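Local coordinates for flavin-nucleotide-binding protein (Mycobacterium smegmatis, PDB 4YBN) that binds FAD and heme in a split beta-barrel fold and is probably a redox protein related to pyridoxamine 5'-phosphate oxidase, at residues P206-P209 and S210-G213; L196-P199 and D200-A203. One frame throughout, in Å; residues are numbered along the deposited sequence.

Interaction 1: P206-P209 and S210-G213; sequences PLPP and SVRG
Pro208 O takes two backbone N-H groups at the start of helix 209-212: Arg212 N at 3.0 Å, and more weakly Val211 N at 2.9 Å, with an N-H...O angle of 127°. Pro208 is thus the N-cap residue of this short helix, and Pro209 follows as its first residue, N1, where an N-H would have no helical acceptor, so proline's lack of one costs nothing. The next turn is closed by Gly213 N on Pro209 O at 3.1 Å. On one flank the side chains of Leu207, Pro208 and Val211 meet. Val211 lies beside the Pro208 ring, CG2 to CG 4.0 Å, because that methyl sits next to the backbone N, anti to the carbonyl carbon; its other branch, CG1, meets Leu207 CD2 at 4.0 Å, the two side chains crossing at about a right angle. Trp182 of the second subunit packs on Leu207, Pro208 and Val211. Ser210 faces helix 134-137, its OG hydrogen-bonded to Glu137. Arg212 turns back toward the residues before the helix, its chain bent at chi3 (-60°). One face of the guanidinium lies on Pro209, whose CA stands 3.6 Å above the plane, over its centre. Arg212 NH2 is 3.6 Å from Pro209 CG, while Arg212 NH1 makes a weak, long hydrogen bond of 3.5 Å to Leu207 O.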
ATOM      1  N   PRO A 206      -9.460   8.630 -30.457  1.00 26.83           N
ATOM      2  CA  PRO A 206      -8.740   9.485 -29.515  1.00 28.60           C
ATOM      3  C   PRO A 206      -8.830   9.106 -28.067  1.00 27.78           C
ATOM      4  O   PRO A 206      -9.733   8.338 -27.678  1.00 24.57           O
ATOM      5  CB  PRO A 206      -9.415  10.845 -29.687  1.00 28.91           C
ATOM      6  CG  PRO A 206     -10.741  10.490 -30.162  1.00 34.67           C
ATOM      7  CD  PRO A 206     -10.564   9.353 -31.077  1.00 31.60           C
ATOM      8  N   LEU A 207      -7.960   9.699 -27.269  1.00 24.44           N
ATOM      9  CA  LEU A 207      -8.068   9.523 -25.820  1.00 26.71           C
ATOM     10  C   LEU A 207      -9.181  10.396 -25.343  1.00 28.61           C
ATOM     11  O   LEU A 207      -9.225  11.525 -25.722  1.00 27.53           O
ATOM     12  CB  LEU A 207      -6.850   9.975 -25.109  1.00 28.37           C
ATOM     13  CG  LEU A 207      -5.572   9.215 -25.175  1.00 29.10           C
ATOM     14  CD1 LEU A 207      -4.539  10.021 -24.416  1.00 29.82           C
ATOM     15  CD2 LEU A 207      -5.747   7.808 -24.613  1.00 26.15           C
ATOM     16  N   PRO A 208     -10.016   9.889 -24.427  1.00 26.93           N
ATOM     17  CA  PRO A 208     -11.005  10.715 -23.820  1.00 26.97           C
ATOM     18  C   PRO A 208     -10.424  11.748 -22.889  1.00 26.52           C
ATOM     19  O   PRO A 208      -9.311  11.601 -22.387  1.00 23.59           O
ATOM     20  CB  PRO A 208     -11.896   9.732 -23.039  1.00 31.26           C
ATOM     21  CG  PRO A 208     -11.423   8.371 -23.281  1.00 29.34           C
ATOM     22  CD  PRO A 208     -10.100   8.464 -24.031  1.00 28.76           C
ATOM     23  N   PRO A 209     -11.144  12.867 -22.682  1.00 29.62           N
ATOM     24  CA  PRO A 209     -10.523  13.936 -21.889  1.00 30.38           C
ATOM     25  C   PRO A 209     -10.152  13.500 -20.521  1.00 31.92           C
ATOM     26  O   PRO A 209      -9.105  13.875 -20.024  1.00 31.59           O
ATOM     27  CB  PRO A 209     -11.635  14.993 -21.799  1.00 32.91           C
ATOM     28  CG  PRO A 209     -12.347  14.810 -23.084  1.00 32.51           C
ATOM     29  CD  PRO A 209     -12.390  13.320 -23.325  1.00 30.09           C
ATOM     30  N   SER A 210     -10.987  12.657 -19.921  1.00 27.60           N
ATOM     31  CA  SER A 210     -10.709  12.174 -18.594  1.00 28.71           C
ATOM     32  C   SER A 210      -9.411  11.426 -18.548  1.00 27.88           C
ATOM     33  O   SER A 210      -8.666  11.515 -17.576  1.00 27.74           O
ATOM     34  CB  SER A 210     -11.820  11.251 -18.106  1.00 26.18           C
ATOM     35  OG  SER A 210     -11.931  10.053 -18.849  1.00 28.18           O
ATOM     36  N   VAL A 211      -9.116  10.689 -19.606  1.00 25.53           N
ATOM     37  CA  VAL A 211      -7.919   9.909 -19.565  1.00 23.53           C
ATOM     38  C   VAL A 211      -6.745  10.830 -19.855  1.00 28.45           C
ATOM     39  O   VAL A 211      -5.656  10.587 -19.359  1.00 27.15           O
ATOM     40  CB  VAL A 211      -7.938   8.801 -20.583  1.00 23.64           C
ATOM     41  CG1 VAL A 211      -6.587   8.114 -20.690  1.00 21.50           C
ATOM     42  CG2 VAL A 211      -8.986   7.797 -20.209  1.00 23.58           C
ATOM     43  N   ARG A 212      -6.956  11.903 -20.616  1.00 27.63           N
ATOM     44  CA  ARG A 212      -5.891  12.877 -20.881  1.00 31.36           C
ATOM     45  C   ARG A 212      -5.410  13.526 -19.604  1.00 33.45           C
ATOM     46  O   ARG A 212      -4.219  13.774 -19.445  1.00 35.14           O
ATOM     47  CB  ARG A 212      -6.358  13.969 -21.861  1.00 35.61           C
ATOM     48  CG  ARG A 212      -6.888  13.398 -23.150  1.00 37.66           C
ATOM     49  CD  ARG A 212      -6.923  14.390 -24.298  1.00 41.81           C
ATOM     50  NE  ARG A 212      -7.767  15.538 -23.990  1.00 43.81           N
ATOM     51  CZ  ARG A 212      -8.917  15.799 -24.594  1.00 50.43           C
ATOM     52  NH1 ARG A 212      -9.384  14.985 -25.540  1.00 52.50           N
ATOM     53  NH2 ARG A 212      -9.619  16.868 -24.238  1.00 52.12           N
ATOM     54  N   GLY A 213      -6.328  13.711 -18.663  1.00 35.12           N
ATOM     55  CA  GLY A 213      -6.028  14.118 -17.273  1.00 36.31           C
ATOM     56  C   GLY A 213      -5.204  13.202 -16.396  1.00 33.94           C
ATOM     57  O   GLY A 213      -4.577  13.649 -15.399  1.00 29.73           O
TER

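Interaction 2: L196-P199 and D200-A203; sequences LTAP and DVAA
Val201 N donates to Ala198 O at 3.1 Å, closing a type I beta turn with Pro199 and Asp200 at its two corners. The donor stands well above the carbonyl plane, 50° out of it, with an N-H...O angle of 152°. A water bridges the two ends of the same turn: it donates to Ala198 O at 2.7 Å and to Val201 O at 3.1 Å, so Ala198 O accepts two bonds. Apolar contacts lie beside these polar ones. Thr197 CG2 meets Val201 CB at 3.7 Å and Val201 CG1 at 3.8 Å, the two side chains crossing at about a right angle, while Val201 CG2 lies 4.0 Å from Ala198 CB. CG2 of Thr197 is anti to the backbone N, whereas OG1 (chi1 -63°) lies beside that N and is hydrogen-bonded to Trp182 NE1 of the second subunit. Charge enters through Asp200: its OD1 passes 4.0 Å from Ala198 CB and forms a salt bridge with Arg93 of the second subunit. Leu196 and Thr197 also pair with a strand of that subunit in an antiparallel ladder. The backbone bond and the bridging water hold the turn together from within, whereas Thr197 OG1 and Asp200 OD1 turn to partners on the second subunit.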
ATOM      1  N   LEU A 196      -2.072   2.875 -22.771  1.00 24.93           N
ATOM      2  CA  LEU A 196      -2.001   1.752 -23.740  1.00 26.69           C
ATOM      3  C   LEU A 196      -3.388   1.459 -24.253  1.00 25.17           C
ATOM      4  O   LEU A 196      -4.268   1.116 -23.489  1.00 21.22           O
ATOM      5  CB  LEU A 196      -1.443   0.525 -23.065  1.00 26.93           C
ATOM      6  CG  LEU A 196      -0.055   0.723 -22.437  1.00 29.41           C
ATOM      7  CD1 LEU A 196       0.206  -0.465 -21.511  1.00 32.89           C
ATOM      8  CD2 LEU A 196       1.038   0.828 -23.478  1.00 31.07           C
ATOM      9  N   THR A 197      -3.600   1.632 -25.547  1.00 23.43           N
ATOM     10  CA  THR A 197      -4.874   1.403 -26.137  1.00 21.55           C
ATOM     11  C   THR A 197      -5.196  -0.099 -26.317  1.00 23.94           C
ATOM     12  O   THR A 197      -4.351  -0.871 -26.721  1.00 26.40           O
ATOM     13  CB  THR A 197      -4.934   2.104 -27.509  1.00 22.04           C
ATOM     14  OG1 THR A 197      -4.808   3.507 -27.300  1.00 20.22           O
ATOM     15  CG2 THR A 197      -6.300   1.831 -28.155  1.00 21.95           C
ATOM     16  N   ALA A 198      -6.385  -0.511 -25.928  1.00 24.12           N
ATOM     17  CA  ALA A 198      -6.791  -1.907 -26.061  1.00 25.08           C
ATOM     18  C   ALA A 198      -6.849  -2.339 -27.551  1.00 27.60           C
ATOM     19  O   ALA A 198      -7.235  -1.547 -28.435  1.00 27.38           O
ATOM     20  CB  ALA A 198      -8.113  -2.155 -25.402  1.00 22.95           C
ATOM     21  N   PRO A 199      -6.468  -3.593 -27.821  1.00 34.64           N
ATOM     22  CA  PRO A 199      -6.492  -4.107 -29.204  1.00 38.90           C
ATOM     23  C   PRO A 199      -7.842  -4.096 -29.872  1.00 36.83           C
ATOM     24  O   PRO A 199      -7.890  -4.057 -31.054  1.00 39.78           O
ATOM     25  CB  PRO A 199      -6.013  -5.557 -29.078  1.00 37.92           C
ATOM     26  CG  PRO A 199      -6.138  -5.917 -27.656  1.00 42.24           C
ATOM     27  CD  PRO A 199      -6.127  -4.639 -26.834  1.00 41.06           C
ATOM     28  N   ASP A 200      -8.948  -4.110 -29.160  1.00 34.60           N
ATOM     29  CA  ASP A 200     -10.209  -4.090 -29.862  1.00 34.72           C
ATOM     30  C   ASP A 200     -10.769  -2.697 -30.084  1.00 32.00           C
ATOM     31  O   ASP A 200     -11.919  -2.566 -30.422  1.00 35.81           O
ATOM     32  CB  ASP A 200     -11.225  -5.036 -29.197  1.00 37.19           C
ATOM     33  CG  ASP A 200     -11.680  -4.569 -27.830  1.00 38.85           C
ATOM     34  OD1 ASP A 200     -11.288  -3.465 -27.386  1.00 41.46           O
ATOM     35  OD2 ASP A 200     -12.471  -5.294 -27.221  1.00 41.92           O
ATOM     36  N   VAL A 201      -9.945  -1.648 -29.942  1.00 33.92           N
ATOM     37  CA  VAL A 201     -10.382  -0.246 -30.124  1.00 27.97           C
ATOM     38  C   VAL A 201     -10.008   0.108 -31.559  1.00 35.45           C
ATOM     39  O   VAL A 201      -8.948  -0.272 -32.009  1.00 39.94           O
ATOM     40  CB  VAL A 201      -9.642   0.708 -29.161  1.00 27.46           C
ATOM     41  CG1 VAL A 201      -9.842   2.159 -29.520  1.00 24.57           C
ATOM     42  CG2 VAL A 201     -10.060   0.473 -27.732  1.00 26.14           C
ATOM     43  N   ALA A 202     -10.875   0.849 -32.247  1.00 35.78           N
ATOM     44  CA  ALA A 202     -10.694   1.157 -33.685  1.00 40.32           C
ATOM     45  C   ALA A 202      -9.460   2.017 -33.821  1.00 43.34           C
ATOM     46  O   ALA A 202      -9.186   2.890 -32.954  1.00 39.02           O
ATOM     47  CB  ALA A 202     -11.901   1.899 -34.226  1.00 36.84           C
ATOM     48  N   ALA A 203      -8.716   1.783 -34.897  1.00 41.35           N
ATOM     49  CA  ALA A 203      -7.400   2.412 -35.053  1.00 43.35           C
ATOM     50  C   ALA A 203      -7.683   3.929 -35.070  1.00 38.86           C
ATOM     51  O   ALA A 203      -8.751   4.351 -35.548  1.00 36.97           O
ATOM     52  CB  ALA A 203      -6.715   1.911 -36.342  1.00 44.92           C
TER
HETATM   53  O   HOH W   1      -6.170  -0.802 -30.837  1.00 36.64           O

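Overall arrangement
Interaction 2 comes first along the chain: the turn 198-201 follows the short strand 196-197, and the chain then runs on to helix 209-212 in interaction 1. Their centres are about 14 Å apart, with no direct touch between the two. Trp182 of the second subunit joins them, giving a hydrogen bond from NE1 to Thr197 OG1 in interaction 2 and packing on Leu207, Pro208 and Val211 in interaction 1. Both lie toward the periphery, their centres about 29 Å (interaction 2) and 23 Å (interaction 1) from the chain centre, away from the annotated flavin and heme sites; the Ser210 side chain is about 10 Å from a bound heme.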